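Local coordinates for discoidin-2 (Dictyostelium discoideum, PDB 2VM9), which binds galactose and N-acetylgalactosamine as a calcium-containing homotrimeric lectin, and may take part in spore formation and spore coat assembly, at residues 52-57 / 142-147; 73-78 / 150-155; 160-165 / 251-256. All coordinates share one frame; numbering follows the deposited sequence.

Interaction 1 (52-57 / 142-147); sequences WSSSVL and NNHISL
His-144 reaches across to the 52-57 segment with its ring edge. Its NE2 donates to Ser-54 O at 2.7 Å in a nearly straight bond (177°). The oxygen lies in the ring plane, while NE2 stands above the carbonyl plane of Ser-54. Leu-57 CD2 sits over the centre of the same ring, 3.6 Å from the centroid, in a CH-pi contact. The two side chains cross at about a right angle, and the imidazole is held both at its edge and on one face.

Ile-145 takes the Ser-54 N-H on its carbonyl oxygen, N to O 3.0 Å. Its CG2, anti to the backbone N, packs on Trp-52 CZ3 at 3.7 Å. The OG of Ser-54 lies beside Ile-145 CB but bonds to Val-56 O.

At Ser-146 the OG is 2.8 Å from Ser-53 OG. Gln-86 also binds the Ser-146 hydroxyl, and Ser-51 that of Ser-53.

Leu-147 and Trp-52 exchange two backbone hydrogen bonds. Leu-147 CD2 meets the indole edge at CE3, 4.0 Å away. The indole NE1 bonds to Thr-22 O.

This is a short antiparallel bridge running out into loops, at one end of the discoidin (F5/8 type C) beta-sandwich.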
ATOM      1  N   TRP A  52      12.802  -2.576 -25.458  1.00  3.80           N
ATOM      2  CA  TRP A  52      12.097  -3.864 -25.516  1.00  3.93           C
ATOM      3  C   TRP A  52      11.829  -4.108 -27.007  1.00  4.56           C
ATOM      4  O   TRP A  52      11.433  -3.174 -27.730  1.00  5.40           O
ATOM      5  CB  TRP A  52      10.752  -3.776 -24.798  1.00  4.63           C
ATOM      6  CG  TRP A  52       9.809  -4.892 -25.200  1.00  4.22           C
ATOM      7  CD1 TRP A  52       9.988  -6.237 -24.980  1.00  5.74           C
ATOM      8  CD2 TRP A  52       8.546  -4.755 -25.863  1.00  4.60           C
ATOM      9  NE1 TRP A  52       8.914  -6.940 -25.468  1.00  4.29           N
ATOM     10  CE2 TRP A  52       8.015  -6.069 -26.026  1.00  4.98           C
ATOM     11  CE3 TRP A  52       7.814  -3.661 -26.345  1.00  5.67           C
ATOM     12  CZ2 TRP A  52       6.771  -6.315 -26.631  1.00  4.74           C
ATOM     13  CZ3 TRP A  52       6.566  -3.908 -26.972  1.00  6.00           C
ATOM     14  CH2 TRP A  52       6.063  -5.217 -27.097  1.00  6.69           C
ATOM     15  N   SER A  53      12.007  -5.346 -27.469  1.00  3.85           N
ATOM     16  CA  SER A  53      11.570  -5.693 -28.842  1.00  4.39           C
ATOM     17  C   SER A  53      10.732  -6.972 -28.775  1.00  4.23           C
ATOM     18  O   SER A  53      11.189  -7.978 -28.187  1.00  4.89           O
ATOM     19  CB  SER A  53      12.775  -5.916 -29.765  1.00  4.25           C
ATOM     20  OG  SER A  53      13.603  -4.757 -29.844  1.00  4.72           O
ATOM     21  N   SER A  54       9.545  -6.957 -29.394  1.00  4.70           N
ATOM     22  CA  SER A  54       8.664  -8.125 -29.346  1.00  4.93           C
ATOM     23  C   SER A  54       9.274  -9.294 -30.136  1.00  4.94           C
ATOM     24  O   SER A  54      10.235  -9.126 -30.886  1.00  4.55           O
ATOM     25  CB  SER A  54       7.270  -7.787 -29.903  1.00  4.53           C
ATOM     26  OG  SER A  54       7.344  -7.673 -31.307  1.00  6.38           O
ATOM     27  N   SER A  55       8.694 -10.480 -29.977  1.00  5.69           N
ATOM     28  CA  SER A  55       9.050 -11.580 -30.865  1.00  5.97           C
ATOM     29  C   SER A  55       8.128 -11.644 -32.094  1.00  6.32           C
ATOM     30  O   SER A  55       8.585 -11.710 -33.243  1.00  7.05           O
ATOM     31  CB  SER A  55       9.052 -12.923 -30.138  1.00  6.21           C
ATOM     32  OG  SER A  55       9.465 -13.933 -31.066  1.00  6.97           O
ATOM     33  N   VAL A  56       6.831 -11.606 -31.829  1.00  6.14           N
ATOM     34  CA  VAL A  56       5.781 -11.622 -32.857  1.00  6.16           C
ATOM     35  C   VAL A  56       5.498 -10.197 -33.303  1.00  6.07           C
ATOM     36  O   VAL A  56       5.435  -9.288 -32.485  1.00  6.22           O
ATOM     37  CB  VAL A  56       4.511 -12.254 -32.255  1.00  6.50           C
ATOM     38  CG1 VAL A  56       3.320 -12.131 -33.237  1.00  7.40           C
ATOM     39  CG2 VAL A  56       4.810 -13.715 -31.901  1.00  8.36           C
ATOM     40  N   LEU A  57       5.351 -10.015 -34.614  1.00  5.54           N
ATOM     41  CA  LEU A  57       4.999  -8.716 -35.159  1.00  5.60           C
ATOM     42  C   LEU A  57       3.552  -8.798 -35.603  1.00  5.84           C
ATOM     43  O   LEU A  57       3.218  -9.465 -36.587  1.00  6.67           O
ATOM     44  CB  LEU A  57       5.896  -8.348 -36.348  1.00  5.20           C
ATOM     45  CG  LEU A  57       7.370  -8.115 -36.011  1.00  4.37           C
ATOM     46  CD1 LEU A  57       8.154  -7.904 -37.336  1.00  5.18           C
ATOM     47  CD2 LEU A  57       7.586  -6.948 -35.024  1.00  5.25           C
ATOM     48  N   ASN A 142       7.836   0.864 -37.404  1.00  4.86           N
ATOM     49  CA  ASN A 142       8.857   0.881 -38.446  1.00  6.22           C
ATOM     50  C   ASN A 142       9.804  -0.253 -38.144  1.00  5.14           C
ATOM     51  O   ASN A 142      10.481  -0.229 -37.112  1.00  5.37           O
ATOM     52  CB  ASN A 142       9.654   2.196 -38.466  1.00  6.92           C
ATOM     53  CG  ASN A 142      10.793   2.130 -39.467  1.00 12.27           C
ATOM     54  OD1 ASN A 142      11.858   2.525 -39.134  1.00 13.43           O
ATOM     55  ND2 ASN A 142      10.552   1.772 -40.656  1.00 17.46           N
ATOM     56  N   ASN A 143       9.839  -1.231 -39.049  1.00  4.60           N
ATOM     57  CA  ASN A 143      10.751  -2.384 -38.991  1.00  4.26           C
ATOM     58  C   ASN A 143      10.485  -3.443 -37.916  1.00  5.20           C
ATOM     59  O   ASN A 143      10.524  -4.633 -38.199  1.00  6.03           O
ATOM     60  CB  ASN A 143      12.222  -1.932 -38.941  1.00  4.17           C
ATOM     61  CG  ASN A 143      12.692  -1.451 -40.317  1.00  6.16           C
ATOM     62  OD1 ASN A 143      12.190  -1.945 -41.316  1.00  6.26           O
ATOM     63  ND2 ASN A 143      13.628  -0.506 -40.370  1.00  6.57           N
ATOM     64  N   HIS A 144      10.245  -3.007 -36.690  1.00  4.77           N
ATOM     65  CA  HIS A 144       9.972  -3.958 -35.599  1.00  4.33           C
ATOM     66  C   HIS A 144       9.271  -3.240 -34.472  1.00  4.73           C
ATOM     67  O   HIS A 144       9.439  -2.040 -34.319  1.00  5.05           O
ATOM     68  CB  HIS A 144      11.293  -4.539 -35.065  1.00  4.48           C
ATOM     69  CG  HIS A 144      11.127  -5.874 -34.409  1.00  5.40           C
ATOM     70  ND1 HIS A 144      11.257  -7.059 -35.100  1.00  4.38           N
ATOM     71  CD2 HIS A 144      10.806  -6.208 -33.139  1.00  5.39           C
ATOM     72  CE1 HIS A 144      11.054  -8.073 -34.276  1.00  5.53           C
ATOM     73  NE2 HIS A 144      10.762  -7.580 -33.082  1.00  5.94           N
ATOM     74  N   ILE A 145       8.513  -3.984 -33.668  1.00  4.02           N
ATOM     75  CA  ILE A 145       7.904  -3.424 -32.475  1.00  4.31           C
ATOM     76  C   ILE A 145       9.029  -3.350 -31.427  1.00  4.55           C
ATOM     77  O   ILE A 145       9.339  -4.330 -30.757  1.00  4.61           O
ATOM     78  CB  ILE A 145       6.741  -4.280 -31.989  1.00  3.85           C
ATOM     79  CG1 ILE A 145       5.629  -4.282 -33.050  1.00  5.64           C
ATOM     80  CG2 ILE A 145       6.229  -3.761 -30.627  1.00  4.11           C
ATOM     81  CD1 ILE A 145       4.524  -5.338 -32.787  1.00  4.79           C
ATOM     82  N   SER A 146       9.639  -2.177 -31.342  1.00  3.99           N
ATOM     83  CA  SER A 146      10.737  -1.919 -30.424  1.00  3.95           C
ATOM     84  C   SER A 146      10.498  -0.539 -29.831  1.00  4.58           C
ATOM     85  O   SER A 146      10.205   0.428 -30.551  1.00  4.37           O
ATOM     86  CB  SER A 146      12.102  -1.953 -31.152  1.00  4.52           C
ATOM     87  OG  SER A 146      12.347  -3.222 -31.761  1.00  5.63           O
ATOM     88  N   LEU A 147      10.622  -0.427 -28.507  1.00  3.63           N
ATOM     89  CA  LEU A 147      10.392   0.876 -27.905  1.00  4.23           C
ATOM     90  C   LEU A 147      11.097   1.003 -26.571  1.00  4.57           C
ATOM     91  O   LEU A 147      11.479  -0.007 -25.934  1.00  4.76           O
ATOM     92  CB  LEU A 147       8.894   1.180 -27.731  1.00  4.95           C
ATOM     93  CG  LEU A 147       8.166   0.302 -26.688  1.00  5.43           C
ATOM     94  CD1 LEU A 147       8.279   0.873 -25.277  1.00  5.93           C
ATOM     95  CD2 LEU A 147       6.705   0.111 -27.048  1.00  9.58           C
TER

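Interaction 2 (73-78 / 150-155); sequences FVAIST and ELYALP
Tyr-152 turns its ring edge to strand 73-78. With CG anti to the carbonyl carbon (chi1 -61°), the ring is set beside Ala-75 and Ser-77. CD2 is 3.7 Å from Ala-75 O, and CE2 is 3.5 Å from Ser-77 OG. Ala-75 CB is a further neighbour of CD2. Glu-150 CG, on the same strand as the tyrosine, lies over one ring face, offset toward the rim. A water bridges Tyr-152 OH and Ser-77 OG, which are too far apart to bond directly. Ser-77 OG also bonds to Thr-122.

On the face with Phe-73, Ile-76, Leu-151 and Ala-153 the touching side chains are apolar. Ile-76 CG1 is anti to its backbone N (chi1 -178°) and packs on Leu-151 CD2 at 3.9 Å, the two side chains side by side and pointing the same way. The Phe-73 ring crosses Leu-151 at a slant, with CE1 3.9 Å from Leu-151 CB. Ala-153 CB lies near CD1 of the same ring.

Val-74 and Ala-75 both face Tyr-152 in a classic beta bulge. Val-74 N gives a hydrogen bond of 2.8 Å to Tyr-152 O, and Ala-75 N adds a weak one to the same oxygen. Val-74 CG1 meets Leu-154 CD2 at 3.7 Å, while CG2 touches Tyr-152 CB. Tyr-152 N bonds back to Ala-75 O. Beyond the bulge, Ser-77 and Glu-150 form a regular hydrogen-bonded pair.

The Glu-150 carboxylate meets the next residue of its own strand. OE2 accepts the Leu-151 N-H at 2.8 Å through its anti lone pair, and also the N-H of Leu-11, while OE1 accepts that of Ala-12. Three backbone donors therefore satisfy this buried carboxylate, and they probably help to keep it ionised. Within this contact, Ser-77, Glu-150 and Tyr-152 share a face with Ala-75, while the opposite face meets through hydrocarbon.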
ATOM      1  N   PHE A  73      -1.710   8.596 -13.370  1.00  9.20           N
ATOM      2  CA  PHE A  73      -0.748   8.787 -14.440  1.00  8.49           C
ATOM      3  C   PHE A  73      -1.014  10.090 -15.162  1.00  9.04           C
ATOM      4  O   PHE A  73      -2.128  10.299 -15.657  1.00 10.77           O
ATOM      5  CB  PHE A  73      -0.819   7.635 -15.437  1.00  8.46           C
ATOM      6  CG  PHE A  73      -0.284   6.328 -14.890  1.00  7.32           C
ATOM      7  CD1 PHE A  73       1.079   6.167 -14.660  1.00  5.59           C
ATOM      8  CD2 PHE A  73      -1.144   5.264 -14.634  1.00  8.47           C
ATOM      9  CE1 PHE A  73       1.584   4.917 -14.161  1.00  6.53           C
ATOM     10  CE2 PHE A  73      -0.677   4.019 -14.154  1.00  7.21           C
ATOM     11  CZ  PHE A  73       0.704   3.855 -13.906  1.00  6.55           C
ATOM     12  N   VAL A  74       0.005  10.942 -15.221  1.00  8.83           N
ATOM     13  CA  VAL A  74      -0.119  12.265 -15.855  1.00  8.61           C
ATOM     14  C   VAL A  74       0.476  12.327 -17.264  1.00  8.52           C
ATOM     15  O   VAL A  74       0.129  13.211 -18.056  1.00  7.96           O
ATOM     16  CB  VAL A  74       0.492  13.407 -14.963  1.00  8.47           C
ATOM     17  CG1 VAL A  74      -0.230  13.471 -13.637  1.00 11.63           C
ATOM     18  CG2 VAL A  74       2.026  13.234 -14.765  1.00 10.30           C
ATOM     19  N   ALA A  75       1.396  11.409 -17.580  1.00  6.93           N
ATOM     20  CA  ALA A  75       1.943  11.387 -18.939  1.00  6.30           C
ATOM     21  C   ALA A  75       2.589  10.060 -19.234  1.00  7.12           C
ATOM     22  O   ALA A  75       2.902   9.277 -18.308  1.00  6.62           O
ATOM     23  CB  ALA A  75       2.981  12.521 -19.139  1.00  5.66           C
ATOM     24  N   ILE A  76       2.745   9.807 -20.533  1.00  6.35           N
ATOM     25  CA  ILE A  76       3.581   8.697 -21.005  1.00  6.69           C
ATOM     26  C   ILE A  76       4.545   9.271 -22.037  1.00  6.24           C
ATOM     27  O   ILE A  76       4.170  10.164 -22.819  1.00  7.14           O
ATOM     28  CB  ILE A  76       2.714   7.580 -21.638  1.00  7.38           C
ATOM     29  CG1 ILE A  76       3.583   6.395 -22.098  1.00  6.27           C
ATOM     30  CG2 ILE A  76       1.854   8.133 -22.822  1.00  7.46           C
ATOM     31  CD1 ILE A  76       2.745   5.229 -22.568  1.00  9.04           C
ATOM     32  N   SER A  77       5.776   8.760 -22.060  1.00  5.24           N
ATOM     33  CA  SER A  77       6.727   9.126 -23.086  1.00  5.18           C
ATOM     34  C   SER A  77       7.189   7.845 -23.766  1.00  5.44           C
ATOM     35  O   SER A  77       7.452   6.866 -23.077  1.00  4.89           O
ATOM     36  CB  SER A  77       7.942   9.799 -22.485  1.00  6.30           C
ATOM     37  OG  SER A  77       7.570  11.097 -22.044  1.00  7.40           O
ATOM     38  N   THR A  78       7.278   7.863 -25.087  1.00  4.67           N
ATOM     39  CA  THR A  78       7.843   6.727 -25.838  1.00  4.93           C
ATOM     40  C   THR A  78       8.977   7.194 -26.743  1.00  4.88           C
ATOM     41  O   THR A  78       9.069   8.362 -27.130  1.00  5.70           O
ATOM     42  CB  THR A  78       6.780   5.954 -26.682  1.00  6.02           C
ATOM     43  OG1 THR A  78       6.333   6.774 -27.769  1.00  6.32           O
ATOM     44  CG2 THR A  78       5.570   5.541 -25.796  1.00  6.95           C
ATOM     45  N   GLU A 150       8.539   5.694 -20.585  1.00  5.75           N
ATOM     46  CA  GLU A 150       8.435   6.017 -19.181  1.00  5.50           C
ATOM     47  C   GLU A 150       6.994   6.414 -18.909  1.00  5.97           C
ATOM     48  O   GLU A 150       6.271   6.898 -19.801  1.00  6.16           O
ATOM     49  CB  GLU A 150       9.407   7.139 -18.811  1.00  5.85           C
ATOM     50  CG  GLU A 150       9.390   7.566 -17.315  1.00  6.91           C
ATOM     51  CD  GLU A 150       9.680   6.395 -16.364  1.00  6.26           C
ATOM     52  OE1 GLU A 150      10.802   6.338 -15.829  1.00  8.13           O
ATOM     53  OE2 GLU A 150       8.780   5.557 -16.139  1.00  5.43           O
ATOM     54  N   LEU A 151       6.568   6.156 -17.679  1.00  5.23           N
ATOM     55  CA  LEU A 151       5.228   6.499 -17.231  1.00  5.68           C
ATOM     56  C   LEU A 151       5.404   7.444 -16.084  1.00  6.71           C
ATOM     57  O   LEU A 151       6.172   7.139 -15.162  1.00  6.65           O
ATOM     58  CB  LEU A 151       4.537   5.225 -16.728  1.00  5.81           C
ATOM     59  CG  LEU A 151       4.026   4.290 -17.828  1.00  6.78           C
ATOM     60  CD1 LEU A 151       3.740   2.922 -17.253  1.00  7.40           C
ATOM     61  CD2 LEU A 151       2.763   4.900 -18.537  1.00  9.80           C
ATOM     62  N   TYR A 152       4.677   8.569 -16.123  1.00  7.20           N
ATOM     63  CA  TYR A 152       4.803   9.636 -15.111  1.00  6.88           C
ATOM     64  C   TYR A 152       3.536   9.680 -14.268  1.00  7.60           C
ATOM     65  O   TYR A 152       2.433   9.664 -14.811  1.00  7.40           O
ATOM     66  CB  TYR A 152       5.052  11.000 -15.756  1.00  7.07           C
ATOM     67  CG  TYR A 152       6.322  10.984 -16.539  1.00  6.80           C
ATOM     68  CD1 TYR A 152       7.539  11.251 -15.913  1.00  7.40           C
ATOM     69  CD2 TYR A 152       6.310  10.645 -17.896  1.00  7.14           C
ATOM     70  CE1 TYR A 152       8.721  11.196 -16.598  1.00  7.99           C
ATOM     71  CE2 TYR A 152       7.506  10.589 -18.619  1.00  5.72           C
ATOM     72  CZ  TYR A 152       8.700  10.890 -17.964  1.00  6.40           C
ATOM     73  OH  TYR A 152       9.888  10.835 -18.602  1.00  7.17           O
ATOM     74  N   ALA A 153       3.711   9.701 -12.948  1.00  7.94           N
ATOM     75  CA  ALA A 153       2.557   9.675 -12.045  1.00  7.97           C
ATOM     76  C   ALA A 153       2.676  10.803 -11.023  1.00  7.92           C
ATOM     77  O   ALA A 153       3.769  11.310 -10.761  1.00  7.59           O
ATOM     78  CB  ALA A 153       2.470   8.300 -11.317  1.00  8.07           C
ATOM     79  N   LEU A 154       1.548  11.198 -10.435  1.00  8.31           N
ATOM     80  CA  LEU A 154       1.628  12.136  -9.320  1.00  9.68           C
ATOM     81  C   LEU A 154       2.405  11.517  -8.167  1.00  9.87           C
ATOM     82  O   LEU A 154       2.286  10.336  -7.922  1.00 10.16           O
ATOM     83  CB  LEU A 154       0.233  12.481  -8.808  1.00  9.25           C
ATOM     84  CG  LEU A 154      -0.652  13.245  -9.790  1.00  9.55           C
ATOM     85  CD1 LEU A 154      -2.034  13.470  -9.153  1.00 12.31           C
ATOM     86  CD2 LEU A 154       0.032  14.574 -10.160  1.00  9.89           C
ATOM     87  N   PRO A 155       3.180  12.323  -7.432  1.00 11.37           N
ATOM     88  CA  PRO A 155       3.813  11.788  -6.216  1.00 12.13           C
ATOM     89  C   PRO A 155       2.770  11.378  -5.200  1.00 12.65           C
ATOM     90  O   PRO A 155       1.639  11.911  -5.219  1.00 12.09           O
ATOM     91  CB  PRO A 155       4.593  12.989  -5.635  1.00 12.55           C
ATOM     92  CG  PRO A 155       4.622  13.978  -6.650  1.00 13.60           C
ATOM     93  CD  PRO A 155       3.536  13.727  -7.678  1.00 11.96           C
TER
HETATM   94  O   HOH W   1       9.858  12.363 -20.937  1.00 10.60           O

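Interaction 3 (160-165 / 251-256); sequences SNPSVQ and VAVEFN
Val-164 and Val-253 lie side by side, pointing the same way from neighbouring strands. Their CG2 atoms are 4.1 Å apart. Val-164 CG1, anti to the backbone N (chi1 171°), meets Val-251 CG1 at 3.8 Å, and here the two side chains cross obliquely. The other branch of Val-253, CG1, touches Pro-162 CB at 3.5 Å. It also lies over one face of the Phe-255 ring, offset toward the rim. Pro-162 CB reaches CD1 of that ring at 4.1 Å.

The strands are the first and last of the lectin-like region, which has the H-type lectin fold. Within this chain, strand 163-170 is outermost and 243-254 central in a three-stranded antiparallel sheet. Ser-163 with Glu-254 and Gln-165 with Ala-252 each exchange two backbone hydrogen bonds. The shortest runs from Glu-254 N to Ser-163 O, 2.7 Å. Val-164 also bonds through its backbone to the third subunit.

On the opposite face of the sheet the extended Glu-254 chain brings OE1 to 3.8 Å from Ser-163 CB, and a water donates to OE1. OE2 accepts from Ser-197 N and Asn-257 ND2. The end of the Gln-165 side chain turns from the 251-256 segment, and NE2 donates to Val-193 O. Tyr-159 of the third subunit packs on Ser-163, Gln-165 and Glu-254.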
ATOM      1  N   SER A 160      -1.151   9.721   2.639  1.00 21.44           N
ATOM      2  CA  SER A 160      -1.593   8.417   2.141  1.00 21.56           C
ATOM      3  C   SER A 160      -1.037   7.263   2.968  1.00 20.65           C
ATOM      4  O   SER A 160       0.018   7.377   3.586  1.00 19.92           O
ATOM      5  CB  SER A 160      -1.226   8.244   0.675  1.00 21.83           C
ATOM      6  OG  SER A 160       0.147   8.452   0.537  1.00 26.68           O
ATOM      7  N   ASN A 161      -1.775   6.163   2.979  1.00 20.97           N
ATOM      8  CA  ASN A 161      -1.357   4.939   3.668  1.00 21.81           C
ATOM      9  C   ASN A 161      -1.042   5.148   5.161  1.00 21.02           C
ATOM     10  O   ASN A 161      -0.029   4.640   5.629  1.00 20.23           O
ATOM     11  CB  ASN A 161      -0.087   4.346   3.010  1.00 23.29           C
ATOM     12  CG  ASN A 161      -0.172   4.271   1.484  1.00 27.08           C
ATOM     13  OD1 ASN A 161       0.557   4.990   0.772  1.00 31.05           O
ATOM     14  ND2 ASN A 161      -1.057   3.409   0.976  1.00 28.95           N
ATOM     15  N   PRO A 162      -1.898   5.874   5.918  1.00 20.10           N
ATOM     16  CA  PRO A 162      -1.519   6.084   7.325  1.00 19.35           C
ATOM     17  C   PRO A 162      -1.673   4.791   8.134  1.00 18.91           C
ATOM     18  O   PRO A 162      -2.354   3.876   7.698  1.00 19.60           O
ATOM     19  CB  PRO A 162      -2.534   7.137   7.798  1.00 19.48           C
ATOM     20  CG  PRO A 162      -3.731   6.867   6.994  1.00 20.55           C
ATOM     21  CD  PRO A 162      -3.214   6.479   5.620  1.00 20.14           C
ATOM     22  N   SER A 163      -0.985   4.706   9.265  1.00 18.53           N
ATOM     23  CA  SER A 163      -1.124   3.615  10.211  1.00 17.37           C
ATOM     24  C   SER A 163      -2.025   4.147  11.329  1.00 17.08           C
ATOM     25  O   SER A 163      -2.024   5.351  11.612  1.00 16.17           O
ATOM     26  CB  SER A 163       0.236   3.245  10.790  1.00 18.08           C
ATOM     27  OG  SER A 163       1.057   2.578   9.822  1.00 19.14           O
ATOM     28  N   VAL A 164      -2.791   3.247  11.938  1.00 16.07           N
ATOM     29  CA  VAL A 164      -3.846   3.644  12.875  1.00 16.03           C
ATOM     30  C   VAL A 164      -3.907   2.651  14.039  1.00 14.81           C
ATOM     31  O   VAL A 164      -3.852   1.452  13.834  1.00 14.79           O
ATOM     32  CB  VAL A 164      -5.234   3.702  12.158  1.00 16.44           C
ATOM     33  CG1 VAL A 164      -6.374   3.899  13.155  1.00 16.74           C
ATOM     34  CG2 VAL A 164      -5.275   4.801  11.089  1.00 17.37           C
ATOM     35  N   GLN A 165      -4.024   3.160  15.263  1.00 13.77           N
ATOM     36  CA  GLN A 165      -4.414   2.317  16.390  1.00 13.44           C
ATOM     37  C   GLN A 165      -5.533   3.044  17.116  1.00 12.93           C
ATOM     38  O   GLN A 165      -5.612   4.273  17.086  1.00 11.24           O
ATOM     39  CB  GLN A 165      -3.258   2.042  17.339  1.00 13.35           C
ATOM     40  CG  GLN A 165      -2.082   1.268  16.707  1.00 13.52           C
ATOM     41  CD  GLN A 165      -1.012   0.983  17.701  1.00 15.03           C
ATOM     42  OE1 GLN A 165      -1.182   0.143  18.597  1.00 17.21           O
ATOM     43  NE2 GLN A 165       0.103   1.693  17.584  1.00 13.39           N
ATOM     44  N   VAL A 251      -8.431   7.776  18.140  1.00  9.09           N
ATOM     45  CA  VAL A 251      -7.895   7.226  16.892  1.00  9.95           C
ATOM     46  C   VAL A 251      -6.514   7.870  16.740  1.00  9.28           C
ATOM     47  O   VAL A 251      -6.413   9.082  16.578  1.00  9.79           O
ATOM     48  CB  VAL A 251      -8.811   7.531  15.683  1.00 11.34           C
ATOM     49  CG1 VAL A 251      -8.185   6.997  14.373  1.00 12.53           C
ATOM     50  CG2 VAL A 251     -10.237   6.901  15.883  1.00 12.12           C
ATOM     51  N   ALA A 252      -5.467   7.057  16.903  1.00  9.60           N
ATOM     52  CA  ALA A 252      -4.099   7.531  16.765  1.00 10.06           C
ATOM     53  C   ALA A 252      -3.664   7.209  15.339  1.00 10.22           C
ATOM     54  O   ALA A 252      -3.798   6.055  14.897  1.00 10.60           O
ATOM     55  CB  ALA A 252      -3.209   6.846  17.746  1.00 10.78           C
ATOM     56  N   VAL A 253      -3.176   8.223  14.635  1.00 11.04           N
ATOM     57  CA  VAL A 253      -2.840   8.076  13.217  1.00 11.08           C
ATOM     58  C   VAL A 253      -1.380   8.451  13.000  1.00 11.30           C
ATOM     59  O   VAL A 253      -0.938   9.532  13.375  1.00 10.49           O
ATOM     60  CB  VAL A 253      -3.736   8.957  12.298  1.00 11.89           C
ATOM     61  CG1 VAL A 253      -3.398   8.707  10.820  1.00 12.81           C
ATOM     62  CG2 VAL A 253      -5.230   8.685  12.550  1.00 11.51           C
ATOM     63  N   GLU A 254      -0.635   7.551  12.357  1.00 12.27           N
ATOM     64  CA  GLU A 254       0.780   7.815  12.062  1.00 14.20           C
ATOM     65  C   GLU A 254       0.944   8.001  10.570  1.00 15.40           C
ATOM     66  O   GLU A 254       0.530   7.136   9.798  1.00 14.78           O
ATOM     67  CB  GLU A 254       1.647   6.640  12.525  1.00 14.53           C
ATOM     68  CG  GLU A 254       3.144   6.944  12.414  1.00 16.93           C
ATOM     69  CD  GLU A 254       4.027   5.711  12.480  1.00 19.64           C
ATOM     70  OE1 GLU A 254       3.549   4.596  12.188  1.00 20.90           O
ATOM     71  OE2 GLU A 254       5.226   5.885  12.789  1.00 24.40           O
ATOM     72  N   PHE A 255       1.555   9.121  10.171  1.00 17.41           N
ATOM     73  CA  PHE A 255       1.655   9.476   8.764  1.00 19.79           C
ATOM     74  C   PHE A 255       3.022   9.181   8.201  1.00 21.94           C
ATOM     75  O   PHE A 255       4.025   9.246   8.915  1.00 21.90           O
ATOM     76  CB  PHE A 255       1.361  10.962   8.556  1.00 20.30           C
ATOM     77  CG  PHE A 255      -0.038  11.353   8.903  1.00 20.32           C
ATOM     78  CD1 PHE A 255      -1.094  11.018   8.061  1.00 21.80           C
ATOM     79  CD2 PHE A 255      -0.304  12.065  10.070  1.00 20.78           C
ATOM     80  CE1 PHE A 255      -2.396  11.388   8.370  1.00 22.09           C
ATOM     81  CE2 PHE A 255      -1.612  12.435  10.401  1.00 21.32           C
ATOM     82  CZ  PHE A 255      -2.656  12.106   9.552  1.00 21.21           C
ATOM     83  N   ASN A 256       3.038   8.842   6.916  1.00 24.41           N
ATOM     84  CA  ASN A 256       4.248   8.894   6.099  1.00 27.09           C
ATOM     85  C   ASN A 256       5.324   7.907   6.552  1.00 27.87           C
ATOM     86  O   ASN A 256       6.524   8.139   6.355  1.00 28.18           O
ATOM     87  CB  ASN A 256       4.803  10.338   6.081  1.00 28.15           C
ATOM     88  CG  ASN A 256       5.593  10.650   4.817  1.00 30.79           C
ATOM     89  OD1 ASN A 256       5.190  10.274   3.712  1.00 32.81           O
ATOM     90  ND2 ASN A 256       6.730  11.330   4.979  1.00 32.63           N
TER
HETATM   91  O   HOH W   2       0.597   9.053   5.716  1.00 28.94           O
HETATM   92  O   HOH W   3       3.165   3.766   9.518  1.00 35.42           O

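How the interactions relate
From the N terminus, segment 52-57 comes first and 73-78 second. Both are paired later, by the last strand of the beta-sandwich. Segment 142-147 closes the loop of interaction 1, and 150-155 closes that of interaction 2. The two loops cross. Strand 146-153 serves both, with its start pairing with strand 52-53 and its later part with strand 70-79, so one strand joins two neighbours in the same sheet. Interaction 3 follows in series. It opens at the end of the linker and closes only near the C terminus, bringing the two ends of the lectin-like region together. Its centre is about 28 Å from that of interaction 2.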